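Local coordinates for hypothetical protein, conserved (Leishmania major, PDB 2B4W) that is of unknown function but belongs to a family of the beta-fructosidase clan and probably shares the five-bladed beta-propeller fold of its sugar-cleaving relatives, at residues Tyr15-Leu20 / Cys249-Glu254; Phe37-Lys42 / Thr118-Thr123; Tyr124-Pro129 / Asp168-Glu173; Met132-Val137 / Phe148-Val153; Ser200-Cys205 / Val230-Ser235. One frame throughout, in Å; residues are numbered along the deposited sequence.

Contact 1 (Tyr15-Leu20 / Cys249-Glu254); sequences YESVLL and CYPPCE
Ser17 and Cys249 supply the one hydrogen bond between 15-20, on strand 16-23, and the irregular loop 249-254. The hydroxyl OG of Ser17 donates to Cys249 O over a short 2.5 Å, arriving in the carbonyl plane on a lone pair, with a C=O...OG angle of 128°. OG stands anti to the backbone N of its own residue (chi1 176°), the rotation that brings it to this carbonyl.

Van der Waals packing does the rest, and Pro251 is at its heart. Its CD lies 3.3 Å from Ser17 OG, while CG rests on the backbone of Val18, 3.7 Å from the CA atom there. Leu19 and Pro251 run past one another in opposite senses, Leu19 CG coming to 3.9 Å from Pro251 CD. Further along, Leu19 CD1 fits against both CB and SG of Cys253, with the CB atom at 3.9 Å. Val18 O sits at the edge of the Tyr250 ring, near its plane.

The hydroxyl of Tyr250 is bound by Asn226, and its ring packs on Leu279, Ser281 and Val283 of strand 277-283 and on Ile291 of strand 287-293. Strand 16-23 runs antiparallel to 287-293, so N-terminal and C-terminal parts share one sheet, consistent with closure of a propeller ring, and the loop lies over the face that carries Ser17.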
# COMPACT_ATOMS: atom_id res chain seq x y z
N TYR A 15 10.61 -14.32 -9.72
CA TYR A 15 10.82 -14.54 -11.14
C TYR A 15 11.48 -13.38 -11.84
O TYR A 15 12.03 -13.52 -12.92
CB TYR A 15 9.48 -14.80 -11.81
CG TYR A 15 8.76 -16.00 -11.28
CD1 TYR A 15 8.04 -15.91 -10.09
CD2 TYR A 15 8.79 -17.21 -11.94
CE1 TYR A 15 7.38 -17.01 -9.60
CE2 TYR A 15 8.13 -18.32 -11.44
CZ TYR A 15 7.41 -18.21 -10.26
OH TYR A 15 6.74 -19.29 -9.73
N GLU A 16 11.38 -12.21 -11.23
CA GLU A 16 11.91 -10.96 -11.75
C GLU A 16 12.10 -10.03 -10.54
O GLU A 16 11.32 -10.16 -9.59
CB GLU A 16 11.03 -10.23 -12.76
CG GLU A 16 10.32 -11.03 -13.82
CD GLU A 16 9.48 -10.26 -14.80
OE1 GLU A 16 9.49 -9.01 -14.81
OE2 GLU A 16 8.79 -10.96 -15.57
N SER A 17 13.09 -9.16 -10.61
CA SER A 17 13.47 -8.29 -9.49
C SER A 17 14.17 -7.06 -10.03
O SER A 17 15.24 -7.12 -10.65
CB SER A 17 14.33 -9.09 -8.51
OG SER A 17 14.82 -8.32 -7.44
N VAL A 18 13.53 -5.91 -9.82
CA VAL A 18 14.00 -4.64 -10.35
C VAL A 18 13.72 -3.53 -9.32
O VAL A 18 12.92 -3.75 -8.40
CB VAL A 18 13.35 -4.19 -11.66
CG1 VAL A 18 13.51 -5.22 -12.79
CG2 VAL A 18 11.87 -3.90 -11.43
N LEU A 19 14.40 -2.42 -9.58
CA LEU A 19 14.11 -1.17 -8.87
C LEU A 19 13.54 -0.20 -9.90
O LEU A 19 14.04 -0.12 -11.02
CB LEU A 19 15.33 -0.59 -8.17
CG LEU A 19 15.82 -1.39 -6.95
CD1 LEU A 19 17.09 -0.75 -6.40
CD2 LEU A 19 14.75 -1.52 -5.88
N LEU A 20 12.48 0.51 -9.50
CA LEU A 20 11.92 1.48 -10.43
C LEU A 20 12.92 2.62 -10.59
O LEU A 20 13.67 2.91 -9.66
CB LEU A 20 10.59 2.08 -9.95
CG LEU A 20 9.47 1.11 -9.58
CD1 LEU A 20 8.10 1.76 -9.65
CD2 LEU A 20 9.54 -0.12 -10.47
N CYS A 249 14.80 -9.66 -1.79
CA CYS A 249 14.07 -10.04 -2.99
C CYS A 249 14.24 -9.06 -4.14
O CYS A 249 14.03 -9.41 -5.30
CB CYS A 249 12.56 -10.07 -2.69
SG CYS A 249 12.08 -11.48 -1.70
N TYR A 250 14.58 -7.84 -3.77
CA TYR A 250 14.78 -6.68 -4.61
C TYR A 250 16.26 -6.41 -4.79
O TYR A 250 17.04 -6.80 -3.92
CB TYR A 250 14.10 -5.44 -3.99
CG TYR A 250 12.62 -5.67 -3.72
CD1 TYR A 250 12.18 -6.32 -2.58
CD2 TYR A 250 11.67 -5.23 -4.64
CE1 TYR A 250 10.83 -6.53 -2.33
CE2 TYR A 250 10.33 -5.45 -4.39
CZ TYR A 250 9.91 -6.09 -3.26
OH TYR A 250 8.55 -6.27 -3.05
N PRO A 251 16.66 -5.76 -5.86
CA PRO A 251 18.09 -5.47 -6.01
C PRO A 251 18.64 -4.69 -4.81
O PRO A 251 17.97 -4.01 -4.04
CB PRO A 251 18.15 -4.61 -7.27
CG PRO A 251 16.92 -4.97 -8.04
CD PRO A 251 15.88 -5.27 -6.99
N PRO A 252 19.95 -4.85 -4.64
CA PRO A 252 20.66 -4.13 -3.58
C PRO A 252 20.55 -2.62 -3.75
O PRO A 252 20.62 -2.07 -4.85
CB PRO A 252 22.11 -4.57 -3.78
CG PRO A 252 22.17 -5.09 -5.18
CD PRO A 252 20.83 -5.73 -5.41
N CYS A 253 20.36 -1.95 -2.62
CA CYS A 253 20.30 -0.50 -2.55
C CYS A 253 20.46 -0.07 -1.09
O CYS A 253 20.12 -0.81 -0.18
CB CYS A 253 18.99 0.04 -3.14
SG CYS A 253 17.49 -0.76 -2.51
N GLU A 254 20.97 1.14 -0.90
CA GLU A 254 21.14 1.69 0.45
C GLU A 254 19.85 2.15 1.11
O GLU A 254 19.07 2.96 0.59
CB GLU A 254 22.12 2.87 0.39
CG GLU A 254 23.42 2.48 -0.32
CD GLU A 254 24.17 1.41 0.45
OE1 GLU A 254 24.46 1.68 1.64
OE2 GLU A 254 24.47 0.33 -0.11

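Contact 2 (Phe37-Lys42 / Thr118-Thr123); sequences FSYKGK and TPDELT
Tyr39 meets Pro119 where two hairpin turns from separate sheets come together: a type I' turn, Tyr39 to Lys42, leading from strand 37-39 into 42-50, and a type I turn, Thr118 to Glu121, ahead of strand 121-127. From CB, the Tyr39 side chain leaves with CG anti to the backbone N (chi1 -177°), which sends the ring across to the other turn. CG meets Pro119 CG at 3.8 Å. On one rim, CD1 and CE1 lie beneath the pyrrolidine, CE1 being 3.4 Å from Pro119 CD. That carbon stands over the face of the ring in a CH-pi contact, 3.7 Å from the Tyr39 centroid and 21° off the normal, while Lys40 CG takes the opposite face. On the other rim, Asp120 OD2 lies at the ring edge, near its plane, 3.0 Å from Tyr39 CE2, with the carboxylate turned 73° against the ring. At the tip, Tyr39 OH is 2.8 Å from Thr118 OG1, a weak hydrogen bond in which either hydroxyl could be the donor.

Behind this, Phe37 CE2 touches Pro119 CB at 3.8 Å, so one proline packs on two aromatic residues of strand 37-39. Phe309 and Met93 also border this proline, and Tyr46 OH is hydrogen-bonded to its carbonyl. At the outer rim, the extended chain of Lys40 ends in a salt bridge, NZ meeting Asp120 OD2 at 2.8 Å, nearly in line with the C-O bond of that oxygen.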
# COMPACT_ATOMS: atom_id res chain seq x y z
N PHE A 37 -1.62 2.30 -11.17
CA PHE A 37 -3.02 2.36 -11.61
C PHE A 37 -2.99 2.82 -13.06
O PHE A 37 -1.88 3.12 -13.52
CB PHE A 37 -3.90 3.29 -10.78
CG PHE A 37 -3.45 4.75 -10.79
CD1 PHE A 37 -2.43 5.21 -9.97
CD2 PHE A 37 -4.07 5.67 -11.62
CE1 PHE A 37 -2.05 6.55 -9.99
CE2 PHE A 37 -3.72 7.00 -11.65
CZ PHE A 37 -2.70 7.45 -10.82
N SER A 38 -4.12 2.89 -13.74
CA SER A 38 -4.10 3.42 -15.11
C SER A 38 -5.10 4.56 -15.26
O SER A 38 -6.16 4.56 -14.63
CB SER A 38 -4.40 2.29 -16.11
OG SER A 38 -5.58 2.58 -16.82
N TYR A 39 -4.77 5.53 -16.10
CA TYR A 39 -5.62 6.68 -16.35
C TYR A 39 -5.24 7.24 -17.72
O TYR A 39 -4.05 7.23 -18.05
CB TYR A 39 -5.44 7.69 -15.23
CG TYR A 39 -6.27 8.94 -15.25
CD1 TYR A 39 -7.65 8.87 -15.13
CD2 TYR A 39 -5.68 10.20 -15.37
CE1 TYR A 39 -8.45 10.01 -15.14
CE2 TYR A 39 -6.46 11.33 -15.38
CZ TYR A 39 -7.83 11.23 -15.27
OH TYR A 39 -8.60 12.37 -15.28
N LYS A 40 -6.23 7.65 -18.49
CA LYS A 40 -6.03 8.26 -19.80
C LYS A 40 -5.04 7.47 -20.66
O LYS A 40 -4.20 8.00 -21.40
CB LYS A 40 -5.56 9.71 -19.67
CG LYS A 40 -6.63 10.77 -19.46
CD LYS A 40 -6.03 12.14 -19.16
CE LYS A 40 -7.07 13.25 -19.15
NZ LYS A 40 -6.74 14.42 -18.29
N GLY A 41 -5.12 6.14 -20.59
CA GLY A 41 -4.33 5.29 -21.44
C GLY A 41 -2.92 5.02 -20.98
O GLY A 41 -2.13 4.35 -21.64
N LYS A 42 -2.54 5.52 -19.79
CA LYS A 42 -1.20 5.23 -19.32
C LYS A 42 -1.17 4.81 -17.85
O LYS A 42 -2.01 5.24 -17.07
CB LYS A 42 -0.28 6.45 -19.48
CG LYS A 42 -0.74 7.50 -20.46
CD LYS A 42 0.42 8.30 -21.03
CE LYS A 42 -0.06 9.63 -21.61
NZ LYS A 42 1.07 10.38 -22.26
N THR A 118 -11.07 12.27 -9.57
CA THR A 118 -10.26 11.68 -10.63
C THR A 118 -8.80 11.90 -10.25
O THR A 118 -8.55 12.77 -9.42
CB THR A 118 -10.65 12.30 -11.99
OG1 THR A 118 -10.13 11.51 -13.07
CG2 THR A 118 -10.00 13.66 -12.11
N PRO A 119 -7.85 11.14 -10.76
CA PRO A 119 -6.43 11.17 -10.34
C PRO A 119 -5.76 12.53 -10.61
O PRO A 119 -4.73 12.78 -9.97
CB PRO A 119 -5.77 10.12 -11.23
CG PRO A 119 -6.90 9.18 -11.54
CD PRO A 119 -8.08 10.11 -11.74
N ASP A 120 -6.44 13.29 -11.40
CA ASP A 120 -6.24 14.62 -11.89
C ASP A 120 -6.94 15.72 -11.07
O ASP A 120 -6.50 16.86 -11.07
CB ASP A 120 -6.80 14.72 -13.32
CG ASP A 120 -5.80 14.86 -14.42
OD1 ASP A 120 -4.77 15.56 -14.34
OD2 ASP A 120 -6.09 14.32 -15.53
N GLU A 121 -8.04 15.34 -10.41
CA GLU A 121 -8.81 16.28 -9.60
C GLU A 121 -9.34 15.62 -8.33
O GLU A 121 -10.43 15.05 -8.29
CB GLU A 121 -9.98 16.87 -10.39
CG GLU A 121 -9.62 17.90 -11.44
CD GLU A 121 -10.74 18.14 -12.45
OE1 GLU A 121 -11.74 18.81 -12.11
OE2 GLU A 121 -10.61 17.65 -13.59
N LEU A 122 -8.54 15.73 -7.27
CA LEU A 122 -8.82 15.12 -5.99
C LEU A 122 -9.25 16.12 -4.95
O LEU A 122 -8.62 17.15 -4.72
CB LEU A 122 -7.58 14.35 -5.51
CG LEU A 122 -7.19 13.20 -6.46
CD1 LEU A 122 -5.81 12.65 -6.17
CD2 LEU A 122 -8.26 12.11 -6.40
N THR A 123 -10.38 15.83 -4.32
CA THR A 123 -10.96 16.81 -3.40
C THR A 123 -10.97 16.22 -1.99
O THR A 123 -11.59 15.18 -1.83
CB THR A 123 -12.39 17.21 -3.79
OG1 THR A 123 -12.42 17.83 -5.08
CG2 THR A 123 -12.94 18.25 -2.81

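Contact 3 (Tyr124-Pro129 / Asp168-Glu173); sequences YFTRGP and DELGAE
Thr126 OG1 donates to Leu170 O at 3.0 Å, tying the end of an edge strand to the loop that leads into helix 172-176. The hydroxyl approaches tilted 34° from the Leu170 carbonyl plane. Thr126 belongs to a classic beta bulge: with Phe125 it faces Phe114 of the neighbouring strand 110-116, at the rim of a four-stranded antiparallel sheet. Thr126 OG1 lies anti to its backbone N (chi1 -155°), which leaves the methyl CG2 to pack on Leu170 CD2 at 4.0 Å; the two side chains cross at about a right angle.

At Gly171, the N-cap residue of the helix, and Ala172 the backbones come close. Gly171 CA makes a CH...O contact with Arg127 O at 3.6 Å. Ala172, the first helical residue, follows, and its methyl CB presses on the strand's exit, 3.4 Å from Gly128 C. Pro129 and Leu170 both continue onto Ile175, one helical turn further on.

Arg127 starts out away from the loop, then bends at chi2, and its end returns to Ala172, with Arg127 NH1 3.5 Å from Ala172 CB. The guanidinium is held there by Arg127 NH1 donating to Gly128 O at 3.1 Å, the acceptor only 9° out of the guanidinium plane.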
# COMPACT_ATOMS: atom_id res chain seq x y z
N TYR A 124 -10.29 16.87 -1.05
CA TYR A 124 -10.31 16.40 0.32
C TYR A 124 -11.73 16.13 0.78
O TYR A 124 -12.64 16.92 0.52
CB TYR A 124 -9.61 17.43 1.23
CG TYR A 124 -9.77 17.07 2.70
CD1 TYR A 124 -8.92 16.13 3.26
CD2 TYR A 124 -10.73 17.65 3.51
CE1 TYR A 124 -9.04 15.78 4.59
CE2 TYR A 124 -10.87 17.29 4.84
CZ TYR A 124 -10.01 16.36 5.38
OH TYR A 124 -10.15 16.01 6.70
N PHE A 125 -12.00 15.04 1.49
CA PHE A 125 -13.36 14.97 2.05
C PHE A 125 -13.35 14.46 3.49
O PHE A 125 -14.32 14.69 4.21
CB PHE A 125 -14.33 14.16 1.17
CG PHE A 125 -14.13 12.66 1.16
CD1 PHE A 125 -13.09 12.10 0.43
CD2 PHE A 125 -14.94 11.78 1.86
CE1 PHE A 125 -12.88 10.74 0.41
CE2 PHE A 125 -14.75 10.41 1.84
CZ PHE A 125 -13.70 9.89 1.12
N THR A 126 -12.33 13.79 4.01
CA THR A 126 -12.42 13.25 5.37
C THR A 126 -11.05 12.73 5.80
O THR A 126 -10.12 12.79 4.99
CB THR A 126 -13.46 12.14 5.49
OG1 THR A 126 -13.93 12.05 6.84
CG2 THR A 126 -12.82 10.78 5.19
N ARG A 127 -10.96 12.27 7.04
CA ARG A 127 -9.71 11.83 7.63
C ARG A 127 -9.92 10.90 8.81
O ARG A 127 -11.01 10.77 9.36
CB ARG A 127 -8.89 13.04 8.11
CG ARG A 127 -9.66 13.84 9.17
CD ARG A 127 -8.75 14.04 10.37
NE ARG A 127 -9.21 15.03 11.31
CZ ARG A 127 -9.67 14.87 12.54
NH1 ARG A 127 -9.79 13.69 13.13
NH2 ARG A 127 -10.03 15.96 13.22
N GLY A 128 -8.84 10.23 9.21
CA GLY A 128 -8.88 9.33 10.35
C GLY A 128 -8.61 10.06 11.66
O GLY A 128 -8.49 11.28 11.68
N PRO A 129 -8.55 9.29 12.73
CA PRO A 129 -8.25 9.81 14.06
C PRO A 129 -6.82 10.30 14.22
O PRO A 129 -5.89 9.89 13.55
CB PRO A 129 -8.44 8.59 14.98
CG PRO A 129 -8.34 7.41 14.09
CD PRO A 129 -8.81 7.84 12.72
N ASP A 168 -19.27 7.99 2.41
CA ASP A 168 -19.93 9.05 3.13
C ASP A 168 -19.95 8.84 4.63
O ASP A 168 -20.29 9.76 5.37
CB ASP A 168 -21.39 9.18 2.68
CG ASP A 168 -21.49 9.54 1.22
OD1 ASP A 168 -20.78 10.48 0.80
OD2 ASP A 168 -22.26 8.86 0.50
N GLU A 169 -19.60 7.64 5.10
CA GLU A 169 -19.65 7.43 6.54
C GLU A 169 -18.25 7.38 7.15
O GLU A 169 -18.10 7.29 8.36
CB GLU A 169 -20.35 6.12 6.86
CG GLU A 169 -21.79 6.08 6.34
CD GLU A 169 -22.49 4.88 6.96
OE1 GLU A 169 -21.76 3.93 7.30
OE2 GLU A 169 -23.72 4.96 7.10
N LEU A 170 -17.27 7.40 6.26
CA LEU A 170 -15.88 7.37 6.63
C LEU A 170 -15.49 8.66 7.36
O LEU A 170 -15.80 9.74 6.86
CB LEU A 170 -15.02 7.20 5.37
CG LEU A 170 -13.58 6.76 5.63
CD1 LEU A 170 -13.55 5.33 6.13
CD2 LEU A 170 -12.76 6.89 4.37
N GLY A 171 -14.82 8.50 8.49
CA GLY A 171 -14.37 9.58 9.36
C GLY A 171 -13.71 9.00 10.61
O GLY A 171 -13.72 7.78 10.79
N ALA A 172 -13.14 9.86 11.45
CA ALA A 172 -12.20 9.50 12.50
C ALA A 172 -12.80 8.59 13.56
O ALA A 172 -12.19 7.63 14.03
CB ALA A 172 -11.62 10.76 13.14
N GLU A 173 -14.04 8.88 13.96
CA GLU A 173 -14.62 8.08 15.03
C GLU A 173 -14.89 6.64 14.64
O GLU A 173 -14.40 5.72 15.31
CB GLU A 173 -15.93 8.74 15.48
CG GLU A 173 -15.73 10.20 15.87
CD GLU A 173 -15.81 11.18 14.71
OE1 GLU A 173 -16.02 10.77 13.55
OE2 GLU A 173 -15.67 12.39 14.98

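Contact 4 (Met132-Val137 / Phe148-Val153); sequences MKDIRV and FSRPRV
Asp134 and Arg150 run alongside one another in the same sense, with Asp134 OD2 over one face of the guanidinium, 3.1 Å from Arg150 NH2. The oxygen is well out of that plane and no N-H aims at it, so this salt bridge works through charge alone; carboxylate and guanidinium stand 72° apart. Arg152 CB covers the opposite face. A water occupies the guanidinium edge: it accepts from Arg150 NH2 and from Lys133 N and donates to Arg150 O, the last at 2.6 Å. Arg150 CB rests 3.3 Å from Lys133 O.

Met132, present as selenomethionine, packs alongside. Its SE lies 3.6 Å from Arg150 N, a buried amide with no hydrogen-bond partner in the model, and the turn at chi3 (-71°) puts CE against Pro151, 3.8 Å from its CD atom.

These residues flank the open end of a beta hairpin, strands 136-139 and 145-149, in a four-stranded antiparallel sheet. Arg136 and Phe148 form a hydrogen-bonded pair: Phe148 N donates to Arg136 O at 2.8 Å, and Arg136 N donates back to Phe148 O. The same carbonyl, Phe148 O, takes a CH...O contact from Ile135 CA at 3.2 Å, just where the regular pairing stops. A second water donates to Asp134 O and, weakly, to Ser149 O.

Further out, Arg150 NH1 is bound to Gly190 O and the Arg150 side chain packs on Trp189 and His208, the latter also touching Asp134. Arg136 NH1 donates to its neighbour Ile135 O at 2.9 Å, while NE reaches Asn193 O and the guanidinium meets the Tyr85 ring in a cation-pi contact.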
# COMPACT_ATOMS: atom_id res chain seq x y z
N MSE A 132 -2.96 8.33 13.91
CA MSE A 132 -3.22 7.03 13.30
C MSE A 132 -2.86 7.10 11.81
O MSE A 132 -3.17 8.07 11.11
CB MSE A 132 -4.67 6.57 13.47
CG MSE A 132 -4.91 5.19 12.89
SE MSE A 132 -6.60 4.38 12.86
CE MSE A 132 -6.64 4.10 14.77
N LYS A 133 -2.22 6.06 11.30
CA LYS A 133 -2.02 6.02 9.84
C LYS A 133 -2.31 4.62 9.34
O LYS A 133 -2.91 3.79 10.03
CB LYS A 133 -0.65 6.54 9.45
CG LYS A 133 0.60 5.85 9.96
CD LYS A 133 1.78 6.78 9.66
CE LYS A 133 3.10 6.27 10.21
NZ LYS A 133 4.27 6.93 9.56
N ASP A 134 -1.91 4.29 8.12
CA ASP A 134 -2.12 2.93 7.65
C ASP A 134 -3.58 2.48 7.64
O ASP A 134 -3.86 1.30 7.81
CB ASP A 134 -1.25 1.99 8.50
CG ASP A 134 0.22 2.36 8.38
OD1 ASP A 134 0.58 3.01 7.38
OD2 ASP A 134 1.05 2.03 9.25
N ILE A 135 -4.51 3.39 7.41
CA ILE A 135 -5.93 3.20 7.18
C ILE A 135 -6.21 3.01 5.68
O ILE A 135 -5.71 3.82 4.89
CB ILE A 135 -6.80 4.38 7.67
CG1 ILE A 135 -6.61 4.74 9.15
CG2 ILE A 135 -8.27 4.09 7.34
CD1 ILE A 135 -6.67 6.21 9.51
N ARG A 136 -6.96 1.97 5.34
CA ARG A 136 -7.23 1.52 3.99
C ARG A 136 -8.68 1.09 3.77
O ARG A 136 -9.39 0.62 4.66
CB ARG A 136 -6.38 0.32 3.57
CG ARG A 136 -4.88 0.52 3.54
CD ARG A 136 -4.52 1.76 2.74
NE ARG A 136 -3.09 2.00 2.63
CZ ARG A 136 -2.36 2.80 3.39
NH1 ARG A 136 -2.86 3.52 4.38
NH2 ARG A 136 -1.06 2.92 3.16
N VAL A 137 -9.11 1.24 2.51
CA VAL A 137 -10.47 0.85 2.19
C VAL A 137 -10.53 0.07 0.88
O VAL A 137 -9.56 0.09 0.13
CB VAL A 137 -11.39 2.07 2.00
CG1 VAL A 137 -11.30 3.00 3.21
CG2 VAL A 137 -11.05 2.87 0.74
N PHE A 148 -10.17 -0.80 6.90
CA PHE A 148 -9.13 -1.27 7.80
C PHE A 148 -8.47 -0.11 8.55
O PHE A 148 -8.04 0.88 7.95
CB PHE A 148 -8.02 -1.99 7.06
CG PHE A 148 -8.44 -3.26 6.34
CD1 PHE A 148 -8.91 -3.25 5.04
CD2 PHE A 148 -8.33 -4.46 7.01
CE1 PHE A 148 -9.29 -4.42 4.39
CE2 PHE A 148 -8.70 -5.63 6.37
CZ PHE A 148 -9.16 -5.61 5.06
N SER A 149 -8.39 -0.24 9.86
CA SER A 149 -7.73 0.73 10.72
C SER A 149 -6.39 0.22 11.19
O SER A 149 -6.07 -0.94 10.91
CB SER A 149 -8.62 0.98 11.96
OG SER A 149 -8.71 -0.24 12.69
N ARG A 150 -5.61 1.04 11.88
CA ARG A 150 -4.30 0.61 12.37
C ARG A 150 -3.88 1.40 13.60
O ARG A 150 -2.94 2.20 13.55
CB ARG A 150 -3.23 0.75 11.28
CG ARG A 150 -2.20 -0.36 11.28
CD ARG A 150 -1.31 -0.35 12.52
NE ARG A 150 -0.56 0.90 12.53
CZ ARG A 150 0.70 1.12 12.26
NH1 ARG A 150 1.53 0.14 11.92
NH2 ARG A 150 1.18 2.37 12.32
N PRO A 151 -4.52 1.19 14.73
CA PRO A 151 -4.01 1.82 15.96
C PRO A 151 -2.62 1.29 16.33
O PRO A 151 -2.36 0.10 16.42
CB PRO A 151 -5.03 1.42 17.03
CG PRO A 151 -5.75 0.24 16.47
CD PRO A 151 -5.74 0.41 14.97
N ARG A 152 -1.70 2.22 16.54
CA ARG A 152 -0.37 1.87 17.02
C ARG A 152 0.09 2.83 18.11
O ARG A 152 0.14 4.04 17.89
CB ARG A 152 0.63 1.86 15.87
CG ARG A 152 2.04 1.48 16.27
CD ARG A 152 3.06 1.82 15.19
NE ARG A 152 4.40 1.38 15.56
CZ ARG A 152 5.52 1.74 14.95
NH1 ARG A 152 5.51 2.56 13.91
NH2 ARG A 152 6.68 1.27 15.40
N VAL A 153 0.44 2.29 19.27
CA VAL A 153 0.99 3.12 20.35
C VAL A 153 1.43 2.27 21.54
O VAL A 153 2.24 2.75 22.34
CB VAL A 153 -0.01 4.18 20.84
CG1 VAL A 153 -0.32 3.98 22.32
CG2 VAL A 153 0.53 5.59 20.58
O HOH W 1 -1.33 4.27 13.23
O HOH W 2 -4.21 -1.43 8.16

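Contact 5 (Ser200-Cys205 / Val230-Ser235); sequences SGKVGC and VLDPQS
Val203 and Leu231 pair through their backbones at the open end of the hairpin of strands 203-211 and 223-231. Val203 N donates to Leu231 O at 2.7 Å, and Leu231 N returns a bond to Val203 O at 2.8 Å, making a hydrogen-bonded pair. Gly204 and Val230 follow as a non-hydrogen-bonded pair, and Val230 CA adds a CH...O contact to Val203 O.

Charge joins the strand ends. Lys202 crosses Asp232 obliquely and its NZ lies 3.5 Å from Asp232 OD2, a rather long salt bridge at the partly exposed margin. The other oxygen, Asp232 OD1, is gripped by two amides of its own loop: Gln234 N at 2.9 Å makes an Asx turn, and Ser235 N comes from above the carboxylate plane. Two bonds on OD1 thus help fix the carboxylate that faces the lysine.

Apolar contacts are few. Val203 CB and Leu231 CB meet at 4.1 Å. Beside this pair, Val230 CG1, anti to its backbone N (chi1 176°), reaches Lys202 CB at 3.7 Å; the two side chains cross at about a right angle. Pro233 CG comes to 4.3 Å from Val203 CG2 and also lies against the carbonyl of Gly201.

The two strands are inner members of a five-stranded antiparallel sheet, bordered by 188-198 and 238-245. The face with Val203 and Leu231 receives Phe148 from strand 145-149, whereas Val230 on the reverse packs on Phe297 and His300.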
# COMPACT_ATOMS: atom_id res chain seq x y z
N SER A 200 -14.44 -14.82 -4.30
CA SER A 200 -15.04 -15.52 -3.18
C SER A 200 -15.87 -14.62 -2.26
O SER A 200 -16.61 -15.14 -1.42
CB SER A 200 -13.94 -16.18 -2.35
OG SER A 200 -12.85 -15.30 -2.16
N GLY A 201 -15.71 -13.31 -2.41
CA GLY A 201 -16.39 -12.36 -1.54
C GLY A 201 -15.51 -11.97 -0.36
O GLY A 201 -15.76 -11.05 0.40
N LYS A 202 -14.43 -12.71 -0.19
CA LYS A 202 -13.37 -12.53 0.76
C LYS A 202 -12.46 -11.38 0.31
O LYS A 202 -12.56 -10.88 -0.81
CB LYS A 202 -12.49 -13.77 0.95
CG LYS A 202 -13.26 -15.01 1.38
CD LYS A 202 -12.36 -15.99 2.11
CE LYS A 202 -13.15 -17.19 2.64
NZ LYS A 202 -14.45 -17.38 1.95
N VAL A 203 -11.58 -10.98 1.21
CA VAL A 203 -10.71 -9.85 0.93
C VAL A 203 -9.23 -10.23 0.97
O VAL A 203 -8.72 -10.68 1.99
CB VAL A 203 -10.96 -8.70 1.93
CG1 VAL A 203 -9.97 -7.56 1.69
CG2 VAL A 203 -12.40 -8.20 1.83
N GLY A 204 -8.58 -10.04 -0.17
CA GLY A 204 -7.16 -10.20 -0.30
C GLY A 204 -6.43 -8.95 0.16
O GLY A 204 -6.56 -7.88 -0.44
N CYS A 205 -5.65 -9.06 1.23
CA CYS A 205 -4.82 -7.92 1.60
C CYS A 205 -3.33 -8.15 1.35
O CYS A 205 -2.75 -9.23 1.61
CB CYS A 205 -5.01 -7.53 3.07
SG CYS A 205 -6.72 -7.41 3.61
N VAL A 230 -5.79 -13.38 3.81
CA VAL A 230 -7.16 -13.25 3.30
C VAL A 230 -8.08 -13.12 4.51
O VAL A 230 -7.90 -13.82 5.50
CB VAL A 230 -7.57 -14.42 2.41
CG1 VAL A 230 -9.01 -14.34 1.97
CG2 VAL A 230 -6.66 -14.47 1.18
N LEU A 231 -9.01 -12.20 4.34
CA LEU A 231 -10.00 -11.87 5.34
C LEU A 231 -11.39 -12.29 4.88
O LEU A 231 -11.78 -11.98 3.76
CB LEU A 231 -10.04 -10.35 5.60
CG LEU A 231 -11.34 -9.92 6.30
CD1 LEU A 231 -11.25 -10.33 7.76
CD2 LEU A 231 -11.60 -8.43 6.15
N ASP A 232 -12.10 -12.95 5.78
CA ASP A 232 -13.53 -13.10 5.54
C ASP A 232 -14.26 -11.97 6.25
O ASP A 232 -14.24 -11.93 7.48
CB ASP A 232 -14.02 -14.46 5.99
CG ASP A 232 -15.45 -14.73 5.54
OD1 ASP A 232 -16.33 -13.93 5.90
OD2 ASP A 232 -15.65 -15.74 4.83
N PRO A 233 -14.88 -11.08 5.48
CA PRO A 233 -15.39 -9.82 6.03
C PRO A 233 -16.57 -10.08 6.96
O PRO A 233 -16.97 -9.20 7.72
CB PRO A 233 -15.79 -9.01 4.79
CG PRO A 233 -15.91 -9.97 3.67
CD PRO A 233 -15.18 -11.22 4.05
N GLN A 234 -17.10 -11.30 6.91
CA GLN A 234 -18.24 -11.63 7.76
C GLN A 234 -17.84 -12.40 9.01
O GLN A 234 -18.10 -11.99 10.14
CB GLN A 234 -19.25 -12.44 6.94
N SER A 235 -17.20 -13.55 8.84
CA SER A 235 -16.73 -14.33 9.98
C SER A 235 -15.51 -13.64 10.59
O SER A 235 -15.13 -13.90 11.72
CB SER A 235 -16.40 -15.75 9.57
OG SER A 235 -15.38 -15.84 8.61

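In the fold
Starting at the N terminus, strand 16-23 enters contact 1, which closes only at 249-254 and so encloses all the others. Contact 2 comes next, joining the turn after strand 37-39 to the turn before strand 121-127; it finishes before contact 3 begins on that strand. Contact 3 spans to helix 172-176, and contact 4 closes within that span as a local hairpin. The two touch, Ile135 CD1 lying 3.9 Å from Gly128 CA. Contact 5 follows in the next sheet, and Phe148 CZ of contact 4 packs 3.4 Å from Cys205 SG. None cross; contact 2 bridges two sheets, contact 3 a sheet and a helix, and contacts 4 and 5 hold single hairpins, in a probable propeller.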